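PDB 6O38: acinetobacter secreted protease CpaA from Acinetobacter nosocomialis M2, which probably cleaves proteins as a secreted zinc metalloprotease, a substrate of the type II secretion system that is bound by its chaperone CpaB. Local coordinates for residues V4-Q9 with N29-K34; D22-L27 with T49-A54; A473-S478 with G505-G510; S516-P521 with G553-V558. All coordinates share one frame; numbering follows the deposited sequence.

Interaction 1 (V4-Q9 with N29-K34); sequences VLSPNQ and NGNWVK
Asn31 reaches into the turn after strand 3-5 and uses both ends of its carboxamide there. Its CG lies anti to the backbone N (chi1 -154°), and the carboxamide it carries lies among Ser6, Pro7 and Asn8. OD1 accepts the amide hydrogen of Asn8 (N to OD1 2.6 Å) in a fairly straight bond, 161° at the hydrogen. The same oxygen lies beside the Pro7 ring, 3.2 Å from CD, but the proline nitrogen has no hydrogen to offer, and Asn8 supplies the N-H. On its other arm, Asn31 ND2 gives a weak, bent bond to Ser6 OG (2.8 Å), and that hydroxyl in turn donates weakly to Gln9 OE1. The side chains of Asn8 and Asn31 approach tip to tip, their amide planes 26° apart, without a hydrogen bond between the two amides, while Asn8 ND2 is held by Asn12. Beside these polar groups, Pro7 CG rests on Val33 CG1 at 3.9 Å, and both side chains also pack on Leu27 of strand 22-27. An asparagine suits position 31 because one short group both donates and accepts; the chemistry implies that a single sound hydrogen bond, a weak one and a small apolar touch join turn and loop.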
loop_
_atom_site.group_PDB
_atom_site.type_symbol
_atom_site.label_atom_id
_atom_site.label_comp_id
_atom_site.label_asym_id
_atom_site.label_seq_id
_atom_site.Cartn_x
_atom_site.Cartn_y
_atom_site.Cartn_z
ATOM N N VAL A 4 26.956 2.398 -31.283
ATOM C CA VAL A 4 26.687 3.410 -30.268
ATOM C C VAL A 4 25.410 4.147 -30.646
ATOM O O VAL A 4 25.298 4.686 -31.754
ATOM C CB VAL A 4 27.865 4.387 -30.124
ATOM C CG1 VAL A 4 27.651 5.301 -28.927
ATOM C CG2 VAL A 4 29.175 3.625 -30.001
ATOM N N LEU A 5 24.449 4.172 -29.727
ATOM C CA LEU A 5 23.195 4.885 -29.912
ATOM C C LEU A 5 22.931 5.756 -28.691
ATOM O O LEU A 5 23.623 5.667 -27.672
ATOM C CB LEU A 5 22.027 3.917 -30.147
ATOM C CG LEU A 5 21.332 4.007 -31.509
ATOM C CD1 LEU A 5 22.317 3.755 -32.640
ATOM C CD2 LEU A 5 20.169 3.033 -31.582
ATOM N N SER A 6 21.914 6.606 -28.800
ATOM C CA SER A 6 21.584 7.562 -27.754
ATOM C C SER A 6 20.164 8.057 -27.988
ATOM O O SER A 6 19.609 7.855 -29.075
ATOM C CB SER A 6 22.579 8.736 -27.745
ATOM O OG SER A 6 22.546 9.441 -28.975
ATOM N N PRO A 7 19.541 8.686 -26.983
ATOM C CA PRO A 7 18.178 9.213 -27.188
ATOM C C PRO A 7 18.033 10.132 -28.393
ATOM O O PRO A 7 17.093 9.964 -29.178
ATOM C CB PRO A 7 17.900 9.944 -25.869
ATOM C CG PRO A 7 18.681 9.180 -24.865
ATOM C CD PRO A 7 19.941 8.741 -25.565
ATOM N N ASN A 8 18.942 11.097 -28.567
ATOM C CA ASN A 8 18.840 12.002 -29.709
ATOM C C ASN A 8 18.924 11.250 -31.032
ATOM O O ASN A 8 18.385 11.712 -32.044
ATOM C CB ASN A 8 19.925 13.076 -29.638
ATOM C CG ASN A 8 19.712 14.049 -28.494
ATOM O OD1 ASN A 8 20.667 14.581 -27.928
ATOM N ND2 ASN A 8 18.452 14.283 -28.144
ATOM N N GLN A 9 19.589 10.099 -31.045
ATOM C CA GLN A 9 19.648 9.236 -32.215
ATOM C C GLN A 9 18.536 8.195 -32.231
ATOM O O GLN A 9 18.567 7.284 -33.065
ATOM C CB GLN A 9 21.011 8.540 -32.283
ATOM C CG GLN A 9 22.190 9.493 -32.389
ATOM C CD GLN A 9 23.508 8.830 -32.037
ATOM O OE1 GLN A 9 23.555 7.922 -31.207
ATOM N NE2 GLN A 9 24.585 9.280 -32.669
ATOM N N ASN A 29 24.299 14.507 -20.566
ATOM C CA ASN A 29 23.552 15.664 -20.083
ATOM C C ASN A 29 22.711 16.286 -21.193
ATOM O O ASN A 29 21.545 16.634 -20.974
ATOM C CB ASN A 29 24.505 16.697 -19.483
ATOM C CG ASN A 29 24.874 16.383 -18.047
ATOM O OD1 ASN A 29 24.096 15.772 -17.315
ATOM N ND2 ASN A 29 26.064 16.803 -17.635
ATOM N N GLY A 30 23.282 16.437 -22.383
ATOM C CA GLY A 30 22.540 16.926 -23.524
ATOM C C GLY A 30 21.812 15.862 -24.309
ATOM O O GLY A 30 21.124 16.179 -25.284
ATOM N N ASN A 31 21.936 14.597 -23.905
ATOM C CA ASN A 31 21.330 13.464 -24.609
ATOM C C ASN A 31 20.817 12.509 -23.532
ATOM O O ASN A 31 21.547 11.624 -23.075
ATOM C CB ASN A 31 22.343 12.796 -25.530
ATOM C CG ASN A 31 21.693 12.086 -26.697
ATOM O OD1 ASN A 31 20.540 11.668 -26.622
ATOM N ND2 ASN A 31 22.432 11.956 -27.792
ATOM N N TRP A 32 19.556 12.684 -23.138
ATOM C CA TRP A 32 19.037 12.000 -21.964
ATOM C C TRP A 32 17.539 11.772 -22.104
ATOM O O TRP A 32 16.829 12.552 -22.744
ATOM C CB TRP A 32 19.332 12.803 -20.689
ATOM C CG TRP A 32 18.593 12.332 -19.472
ATOM C CD1 TRP A 32 18.976 11.349 -18.608
ATOM C CD2 TRP A 32 17.344 12.834 -18.982
ATOM N NE1 TRP A 32 18.040 11.204 -17.611
ATOM C CE2 TRP A 32 17.029 12.104 -17.819
ATOM C CE3 TRP A 32 16.461 13.828 -19.416
ATOM C CZ2 TRP A 32 15.868 12.338 -17.083
ATOM C CZ3 TRP A 32 15.309 14.057 -18.685
ATOM C CH2 TRP A 32 15.023 13.316 -17.532
ATOM N N VAL A 33 17.072 10.682 -21.494
ATOM C CA VAL A 33 15.651 10.388 -21.364
ATOM C C VAL A 33 15.448 9.708 -20.017
ATOM O O VAL A 33 16.342 9.028 -19.507
ATOM C CB VAL A 33 15.135 9.518 -22.537
ATOM C CG1 VAL A 33 15.744 8.125 -22.481
ATOM C CG2 VAL A 33 13.613 9.456 -22.541
ATOM N N LYS A 34 14.268 9.908 -19.429
ATOM C CA LYS A 34 14.043 9.444 -18.063
ATOM C C LYS A 34 13.757 7.947 -18.012
ATOM O O LYS A 34 14.373 7.218 -17.226
ATOM C CB LYS A 34 12.897 10.229 -17.422
ATOM C CG LYS A 34 12.870 10.142 -15.905
ATOM C CD LYS A 34 11.765 11.002 -15.316
ATOM C CE LYS A 34 11.975 11.219 -13.826
ATOM N NZ LYS A 34 13.245 11.951 -13.552
#

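Interaction 2 (D22-L27 with T49-A54); sequences DLEFSL and TIRSSA
Strands 22-27 and 49-52 run side by side in the same direction, their axes 4.6 Å apart at closest approach and 15° from parallel. The ladder is regular: Phe25 straddles Ile50, giving its N-H to Thr49 O (N to O 2.8 Å) and taking the N-H of Arg51 on its own O. Leu27 repeats the pattern around Ser52, bonding through N to Arg51 O and through O to Ser53 N at 2.8 Å, so the pairing outlasts the second strand. Weaker CA-H...O contacts, such as Ile50 CA to Phe25 O, fill the intervals.

On one face Glu24 and Arg51 form a salt bridge diagonally across the strands, OE2 to NE 3.0 Å. The oxygen lies over a face of the guanidinium, with carboxylate and guanidinium planes 54° apart; no N-H points at it, and the attraction is one of charge alone. Arg51 CG stands beside its backbone N (chi1 -67°) and the chain is extended from there to NE, long enough to reach the Glu24 carboxylate across the strands. Thr49 CG2 lies 4.0 Å from Glu24 OE2. The other face carries Phe25, Ile50 and Leu27, apolar residues suited to a buried layer, with Ser52 beside Leu27.

Phe25, Ile50 and Leu27 pack on Leu36 of strand 35-37 within the StcE-type beta-sandwich domain. Strand 3-5 pairs in parallel with strand 22-27, and strand 79-85 runs antiparallel to strand 47-52.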
loop_
_atom_site.group_PDB
_atom_site.type_symbol
_atom_site.label_atom_id
_atom_site.label_comp_id
_atom_site.label_asym_id
_atom_site.label_seq_id
_atom_site.Cartn_x
_atom_site.Cartn_y
_atom_site.Cartn_z
ATOM N N ASP A 22 25.072 -6.102 -31.260
ATOM C CA ASP A 22 25.882 -5.568 -30.165
ATOM C C ASP A 22 25.621 -4.064 -30.113
ATOM O O ASP A 22 26.212 -3.303 -30.883
ATOM C CB ASP A 22 27.359 -5.877 -30.371
ATOM C CG ASP A 22 28.197 -5.565 -29.147
ATOM O OD1 ASP A 22 27.615 -5.298 -28.075
ATOM O OD2 ASP A 22 29.441 -5.588 -29.260
ATOM N N LEU A 23 24.741 -3.650 -29.207
ATOM C CA LEU A 23 24.286 -2.271 -29.123
ATOM C C LEU A 23 24.744 -1.635 -27.816
ATOM O O LEU A 23 24.831 -2.299 -26.779
ATOM C CB LEU A 23 22.759 -2.199 -29.235
ATOM C CG LEU A 23 22.094 -0.821 -29.215
ATOM C CD1 LEU A 23 22.720 0.096 -30.252
ATOM C CD2 LEU A 23 20.603 -0.959 -29.457
ATOM N N GLU A 24 25.037 -0.338 -27.879
ATOM C CA GLU A 24 25.455 0.437 -26.715
ATOM C C GLU A 24 24.631 1.718 -26.670
ATOM O O GLU A 24 24.767 2.581 -27.543
ATOM C CB GLU A 24 26.951 0.748 -26.768
ATOM C CG GLU A 24 27.506 1.324 -25.477
ATOM C CD GLU A 24 29.014 1.219 -25.396
ATOM O OE1 GLU A 24 29.696 1.611 -26.366
ATOM O OE2 GLU A 24 29.517 0.730 -24.363
ATOM N N PHE A 25 23.781 1.838 -25.653
ATOM C CA PHE A 25 22.897 2.986 -25.487
ATOM C C PHE A 25 23.478 3.902 -24.417
ATOM O O PHE A 25 23.596 3.503 -23.253
ATOM C CB PHE A 25 21.489 2.525 -25.110
ATOM C CG PHE A 25 20.435 3.580 -25.277
ATOM C CD1 PHE A 25 19.883 3.834 -26.521
ATOM C CD2 PHE A 25 19.983 4.307 -24.189
ATOM C CE1 PHE A 25 18.908 4.800 -26.681
ATOM C CE2 PHE A 25 19.007 5.275 -24.340
ATOM C CZ PHE A 25 18.469 5.521 -25.588
ATOM N N SER A 26 23.834 5.122 -24.808
ATOM C CA SER A 26 24.527 6.056 -23.932
ATOM C C SER A 26 23.630 7.237 -23.583
ATOM O O SER A 26 22.914 7.764 -24.442
ATOM C CB SER A 26 25.817 6.563 -24.583
ATOM O OG SER A 26 26.724 5.498 -24.812
ATOM N N LEU A 27 23.680 7.648 -22.319
ATOM C CA LEU A 27 22.944 8.801 -21.818
ATOM C C LEU A 27 23.933 9.870 -21.374
ATOM O O LEU A 27 24.921 9.564 -20.696
ATOM C CB LEU A 27 22.033 8.404 -20.653
ATOM C CG LEU A 27 20.884 7.440 -20.958
ATOM C CD1 LEU A 27 20.485 6.675 -19.709
ATOM C CD2 LEU A 27 19.692 8.197 -21.518
ATOM N N THR A 49 24.205 -2.704 -23.931
ATOM C CA THR A 49 24.922 -2.094 -22.820
ATOM C C THR A 49 24.441 -0.662 -22.644
ATOM O O THR A 49 24.456 0.123 -23.597
ATOM C CB THR A 49 26.437 -2.120 -23.050
ATOM O OG1 THR A 49 26.885 -3.479 -23.131
ATOM C CG2 THR A 49 27.163 -1.420 -21.911
ATOM N N ILE A 50 24.017 -0.326 -21.429
ATOM C CA ILE A 50 23.496 0.996 -21.102
ATOM C C ILE A 50 24.532 1.722 -20.255
ATOM O O ILE A 50 24.917 1.240 -19.182
ATOM C CB ILE A 50 22.149 0.912 -20.369
ATOM C CG1 ILE A 50 21.133 0.129 -21.202
ATOM C CG2 ILE A 50 21.624 2.305 -20.060
ATOM C CD1 ILE A 50 19.794 -0.051 -20.516
ATOM N N ARG A 51 24.984 2.877 -20.737
ATOM C CA ARG A 51 25.894 3.742 -20.002
ATOM C C ARG A 51 25.227 5.088 -19.761
ATOM O O ARG A 51 24.349 5.508 -20.520
ATOM C CB ARG A 51 27.213 3.946 -20.757
ATOM C CG ARG A 51 28.071 2.700 -20.883
ATOM C CD ARG A 51 29.371 3.013 -21.608
ATOM N NE ARG A 51 30.240 1.846 -21.720
ATOM C CZ ARG A 51 31.426 1.855 -22.321
ATOM N NH1 ARG A 51 32.151 0.746 -22.378
ATOM N NH2 ARG A 51 31.886 2.972 -22.869
ATOM N N SER A 52 25.652 5.767 -18.697
ATOM C CA SER A 52 25.073 7.057 -18.350
ATOM C C SER A 52 26.130 7.950 -17.723
ATOM O O SER A 52 26.818 7.541 -16.784
ATOM C CB SER A 52 23.892 6.889 -17.387
ATOM O OG SER A 52 23.386 8.150 -16.981
ATOM N N SER A 53 26.254 9.167 -18.254
ATOM C CA SER A 53 27.065 10.214 -17.646
ATOM C C SER A 53 26.239 11.455 -17.336
ATOM O O SER A 53 26.809 12.509 -17.033
ATOM C CB SER A 53 28.244 10.579 -18.554
ATOM O OG SER A 53 27.795 11.138 -19.776
ATOM N N ALA A 54 24.914 11.353 -17.401
ATOM C CA ALA A 54 24.044 12.498 -17.189
ATOM C C ALA A 54 23.860 12.777 -15.703
ATOM O O ALA A 54 23.933 11.875 -14.863
ATOM C CB ALA A 54 22.681 12.263 -17.841
#

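Interaction 3 (A473-S478 with G505-G510); sequences AWINAS and GLYHNG. With ZN (zinc ion), chain M.
A CH-pi contact between Ile475 and Tyr507, beside the zinc site, joins the loop after strand 471-473 to the chain that leaves helix 496-504. Ile475 lays its CG2 methyl over one face of the Tyr507 ring, 3.8 Å from the centroid and 23° off the normal, on the CZ side of the ring. CG1 stands beside the backbone N (chi1 -58°), and its CD1 adds a second touch, 3.7 Å from Tyr507 CD2. A branched aliphatic side chain suits this place because it offers two methyls to one flat ring. No hydrogen bond links the two segments; Asn476 N simply packs on Gly505 CA at 3.6 Å, while backbone bonds between Asn476 and His502 and between Ala477 and Asn503 fasten the loop to the helix.

Gly505 ends that helix in a Schellman motif. At its backbone angles (phi 114°) a CB would be jammed against the preceding carbonyl oxygen, which makes glycine the fitting residue for the turn. The chain then runs through Tyr507 to His508, whose NE2 binds zinc at 2.1 Å together with His498 and His502. Asp170 of the CpaB chain also binds the metal, and Glu172 of CpaB takes the N-H of His508, consistent with the chaperone occupying the active-site region.

The spacing of His498, Glu499, His502, Gly505 and His508 matches the HExxHxxGxxH zinc motif of metzincins, the group to which reprolysin-like peptidases belong; there the glycine turn brings the third histidine round to the metal.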
loop_
_atom_site.group_PDB
_atom_site.type_symbol
_atom_site.label_atom_id
_atom_site.label_comp_id
_atom_site.label_asym_id
_atom_site.label_seq_id
_atom_site.Cartn_x
_atom_site.Cartn_y
_atom_site.Cartn_z
ATOM N N ALA A 473 -6.007 22.223 11.569
ATOM C CA ALA A 473 -6.959 21.503 12.407
ATOM C C ALA A 473 -6.594 21.639 13.880
ATOM O O ALA A 473 -5.426 21.484 14.251
ATOM C CB ALA A 473 -7.020 20.024 12.017
ATOM N N TRP A 474 -7.581 21.933 14.723
ATOM C CA TRP A 474 -7.343 22.012 16.157
ATOM C C TRP A 474 -7.009 20.637 16.721
ATOM O O TRP A 474 -7.644 19.635 16.380
ATOM C CB TRP A 474 -8.568 22.591 16.866
ATOM C CG TRP A 474 -8.967 23.942 16.357
ATOM C CD1 TRP A 474 -9.978 24.223 15.485
ATOM C CD2 TRP A 474 -8.371 25.201 16.699
ATOM N NE1 TRP A 474 -10.043 25.577 15.255
ATOM C CE2 TRP A 474 -9.068 26.200 15.990
ATOM C CE3 TRP A 474 -7.315 25.578 17.534
ATOM C CZ2 TRP A 474 -8.742 27.551 16.089
ATOM C CZ3 TRP A 474 -6.992 26.921 17.630
ATOM C CH2 TRP A 474 -7.705 27.890 16.912
ATOM N N ILE A 475 -6.004 20.591 17.592
ATOM C CA ILE A 475 -5.531 19.343 18.179
ATOM C C ILE A 475 -6.358 19.030 19.419
ATOM O O ILE A 475 -6.553 19.897 20.281
ATOM C CB ILE A 475 -4.034 19.425 18.519
ATOM C CG1 ILE A 475 -3.225 19.747 17.262
ATOM C CG2 ILE A 475 -3.561 18.124 19.148
ATOM C CD1 ILE A 475 -1.734 19.554 17.426
ATOM N N ASN A 476 -6.842 17.789 19.510
ATOM C CA ASN A 476 -7.642 17.320 20.642
ATOM C C ASN A 476 -8.873 18.211 20.824
ATOM O O ASN A 476 -9.114 18.795 21.882
ATOM C CB ASN A 476 -6.801 17.255 21.922
ATOM C CG ASN A 476 -7.474 16.462 23.025
ATOM O OD1 ASN A 476 -8.229 15.527 22.761
ATOM N ND2 ASN A 476 -7.201 16.833 24.271
ATOM N N ALA A 477 -9.657 18.295 19.753
ATOM C CA ALA A 477 -10.688 19.315 19.640
ATOM C C ALA A 477 -11.921 18.949 20.454
ATOM O O ALA A 477 -12.387 17.805 20.419
ATOM C CB ALA A 477 -11.070 19.512 18.174
ATOM N N SER A 478 -12.442 19.925 21.193
ATOM C CA SER A 478 -13.765 19.808 21.782
ATOM C C SER A 478 -14.827 19.904 20.687
ATOM O O SER A 478 -14.524 20.060 19.501
ATOM C CB SER A 478 -13.970 20.888 22.843
ATOM O OG SER A 478 -13.895 22.182 22.273
ATOM N N GLY A 505 -6.653 14.169 18.431
ATOM C CA GLY A 505 -5.718 14.377 19.510
ATOM C C GLY A 505 -4.281 13.984 19.224
ATOM O O GLY A 505 -3.528 13.745 20.176
ATOM N N LEU A 506 -3.880 13.912 17.960
ATOM C CA LEU A 506 -2.565 13.421 17.582
ATOM C C LEU A 506 -1.637 14.577 17.226
ATOM O O LEU A 506 -2.072 15.626 16.745
ATOM C CB LEU A 506 -2.668 12.454 16.402
ATOM C CG LEU A 506 -3.559 11.234 16.631
ATOM C CD1 LEU A 506 -3.548 10.323 15.417
ATOM C CD2 LEU A 506 -3.125 10.483 17.880
ATOM N N TYR A 507 -0.348 14.368 17.471
ATOM C CA TYR A 507 0.690 15.338 17.166
ATOM C C TYR A 507 1.643 14.753 16.131
ATOM O O TYR A 507 1.590 13.565 15.801
ATOM C CB TYR A 507 1.457 15.739 18.434
ATOM C CG TYR A 507 0.598 16.376 19.504
ATOM C CD1 TYR A 507 -0.158 15.595 20.371
ATOM C CD2 TYR A 507 0.547 17.756 19.653
ATOM C CE1 TYR A 507 -0.944 16.171 21.351
ATOM C CE2 TYR A 507 -0.236 18.340 20.632
ATOM C CZ TYR A 507 -0.978 17.544 21.477
ATOM O OH TYR A 507 -1.759 18.122 22.452
ATOM N N HIS A 508 2.523 15.605 15.611
ATOM C CA HIS A 508 3.502 15.156 14.634
ATOM C C HIS A 508 4.581 14.311 15.307
ATOM O O HIS A 508 4.707 14.267 16.534
ATOM C CB HIS A 508 4.136 16.348 13.918
ATOM C CG HIS A 508 3.207 17.058 12.984
ATOM N ND1 HIS A 508 3.345 18.392 12.667
ATOM C CD2 HIS A 508 2.130 16.616 12.292
ATOM C CE1 HIS A 508 2.391 18.743 11.824
ATOM N NE2 HIS A 508 1.641 17.684 11.580
ATOM N N ASN A 509 5.359 13.619 14.476
ATOM C CA ASN A 509 6.475 12.828 14.975
ATOM C C ASN A 509 7.461 13.713 15.730
ATOM O O ASN A 509 7.665 14.883 15.395
ATOM C CB ASN A 509 7.180 12.116 13.819
ATOM C CG ASN A 509 7.625 13.073 12.730
ATOM O OD1 ASN A 509 6.804 13.616 11.990
ATOM N ND2 ASN A 509 8.932 13.284 12.625
ATOM N N GLY A 510 8.078 13.139 16.763
ATOM C CA GLY A 510 8.970 13.879 17.626
ATOM C C GLY A 510 8.304 14.522 18.823
ATOM O O GLY A 510 9.008 14.955 19.745
HETATM ZN ZN ZN M . -0.191 18.498 11.019
#

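Interaction 4 (S516-P521 with G553-V558); sequences SGFAHP and GKIDAV
Ile555 sets a methyl, not a donor, against two successive backbone carbonyls: its CG2 lies 3.4 Å from Ser516 O and 3.5 Å from Gly517 O, and no hydrogen bond crosses between the segments. CG2 is anti to the backbone N while CG1 stands beside it (chi1 -57°). Both branches meet Phe518: CG2 lies 4.2 Å from its CB, and CD1 comes to the edge of the ring, near its plane. A beta-branched residue suits this place because its two arms meet backbone and aromatic side chain together.

Lys554 and Ile555 have the geometry of a classic beta bulge just ahead of helix 557-569, and Asp556 follows as its N-cap, its side chain bonded to a backbone N of the first turn. Aspartate is a common choice at an N-cap because its short carboxylate accepts from N-H groups that have no helical partner. Next in the chain, Ala557 CB lies 4.1 Å from Ser516 O, a small side chain where the helix start passes close to the loop.

Ser536 OG bonds to both Ser516 O and Ala557 N, bridging loop and helix start, while Ser516 OG turns to Asn513 O.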
loop_
_atom_site.group_PDB
_atom_site.type_symbol
_atom_site.label_atom_id
_atom_site.label_comp_id
_atom_site.label_asym_id
_atom_site.label_seq_id
_atom_site.Cartn_x
_atom_site.Cartn_y
_atom_site.Cartn_z
ATOM N N SER A 516 1.410 10.403 18.803
ATOM C CA SER A 516 2.227 11.094 17.818
ATOM C C SER A 516 2.577 10.136 16.690
ATOM O O SER A 516 2.437 8.917 16.815
ATOM C CB SER A 516 3.505 11.668 18.448
ATOM O OG SER A 516 4.272 10.648 19.062
ATOM N N GLY A 517 3.034 10.708 15.577
ATOM C CA GLY A 517 3.334 9.913 14.408
ATOM C C GLY A 517 4.653 9.172 14.509
ATOM O O GLY A 517 5.503 9.452 15.353
ATOM N N PHE A 518 4.811 8.199 13.614
ATOM C CA PHE A 518 6.018 7.387 13.514
ATOM C C PHE A 518 6.700 7.706 12.189
ATOM O O PHE A 518 6.186 7.354 11.122
ATOM C CB PHE A 518 5.680 5.901 13.619
ATOM C CG PHE A 518 6.873 4.995 13.520
ATOM C CD1 PHE A 518 7.709 4.807 14.608
ATOM C CD2 PHE A 518 7.154 4.325 12.342
ATOM C CE1 PHE A 518 8.806 3.970 14.519
ATOM C CE2 PHE A 518 8.248 3.488 12.247
ATOM C CZ PHE A 518 9.076 3.311 13.338
ATOM N N ALA A 519 7.850 8.368 12.258
ATOM C CA ALA A 519 8.630 8.714 11.077
ATOM C C ALA A 519 9.729 7.681 10.875
ATOM O O ALA A 519 10.431 7.320 11.826
ATOM C CB ALA A 519 9.233 10.114 11.209
ATOM N N HIS A 520 9.879 7.209 9.633
ATOM C CA HIS A 520 10.859 6.175 9.331
ATOM C C HIS A 520 11.165 6.206 7.846
ATOM O O HIS A 520 10.245 6.426 7.044
ATOM C CB HIS A 520 10.344 4.791 9.738
ATOM C CG HIS A 520 11.404 3.734 9.769
ATOM N ND1 HIS A 520 11.785 3.028 8.648
ATOM C CD2 HIS A 520 12.164 3.263 10.785
ATOM C CE1 HIS A 520 12.735 2.169 8.973
ATOM N NE2 HIS A 520 12.983 2.292 10.264
ATOM N N PRO A 521 12.422 6.006 7.440
ATOM C CA PRO A 521 12.748 6.052 6.003
ATOM C C PRO A 521 12.044 4.989 5.177
ATOM O O PRO A 521 11.901 5.171 3.962
ATOM C CB PRO A 521 14.271 5.857 5.984
ATOM C CG PRO A 521 14.726 6.291 7.341
ATOM C CD PRO A 521 13.627 5.882 8.276
ATOM N N GLY A 553 4.178 2.890 24.927
ATOM C CA GLY A 553 4.228 3.976 25.883
ATOM C C GLY A 553 4.836 5.274 25.394
ATOM O O GLY A 553 4.809 6.265 26.137
ATOM N N LYS A 554 5.383 5.315 24.185
ATOM C CA LYS A 554 5.953 6.553 23.666
ATOM C C LYS A 554 5.329 7.013 22.357
ATOM O O LYS A 554 5.031 8.200 22.210
ATOM C CB LYS A 554 7.474 6.418 23.512
ATOM C CG LYS A 554 8.185 6.357 24.859
ATOM C CD LYS A 554 9.674 6.629 24.752
ATOM C CE LYS A 554 10.289 6.778 26.138
ATOM N NZ LYS A 554 11.777 6.784 26.111
ATOM N N ILE A 555 5.125 6.115 21.397
ATOM C CA ILE A 555 4.554 6.463 20.097
ATOM C C ILE A 555 3.406 5.493 19.846
ATOM O O ILE A 555 3.622 4.371 19.375
ATOM C CB ILE A 555 5.585 6.406 18.964
ATOM C CG1 ILE A 555 6.774 7.319 19.271
ATOM C CG2 ILE A 555 4.945 6.800 17.641
ATOM C CD1 ILE A 555 7.923 7.176 18.295
ATOM N N ASP A 556 2.180 5.921 20.163
ATOM C CA ASP A 556 0.993 5.079 19.985
ATOM C C ASP A 556 -0.185 6.007 19.675
ATOM O O ASP A 556 -0.857 6.502 20.581
ATOM C CB ASP A 556 0.735 4.230 21.222
ATOM C CG ASP A 556 -0.289 3.137 20.981
ATOM O OD1 ASP A 556 -0.885 3.098 19.883
ATOM O OD2 ASP A 556 -0.494 2.309 21.894
ATOM N N ALA A 557 -0.432 6.221 18.380
ATOM C CA ALA A 557 -1.543 7.078 17.978
ATOM C C ALA A 557 -2.883 6.372 18.150
ATOM O O ALA A 557 -3.878 7.003 18.521
ATOM C CB ALA A 557 -1.361 7.535 16.531
ATOM N N VAL A 558 -2.927 5.066 17.874
ATOM C CA VAL A 558 -4.189 4.331 17.918
ATOM C C VAL A 558 -4.759 4.322 19.333
ATOM O O VAL A 558 -5.980 4.382 19.526
ATOM C CB VAL A 558 -3.990 2.904 17.373
ATOM C CG1 VAL A 558 -5.270 2.093 17.503
ATOM C CG2 VAL A 558 -3.534 2.953 15.921
#

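In the fold
From the N terminus, the first two contacts cross: their segments alternate along the chain, 4-9, 22-27, 29-34, 49-54. Interaction 1 closes the loop from the first strand past strand 22-27, and interaction 2 pairs that strand with strand 47-52. Leu5 joins them through probable backbone bonds to Glu24 and Ser26, their centres 8 Å apart in the N-terminal StcE-type domain. Interactions 3 and 4 follow in series in the metalloprotease region, their centres about 50 and 45 Å from that of interaction 1. Interaction 3 closes a span containing helix 496-504; interaction 4 closes the long, irregular segment leading to helix 557-569. A probable bond from Gly517 N to Tyr507 O ties these two together.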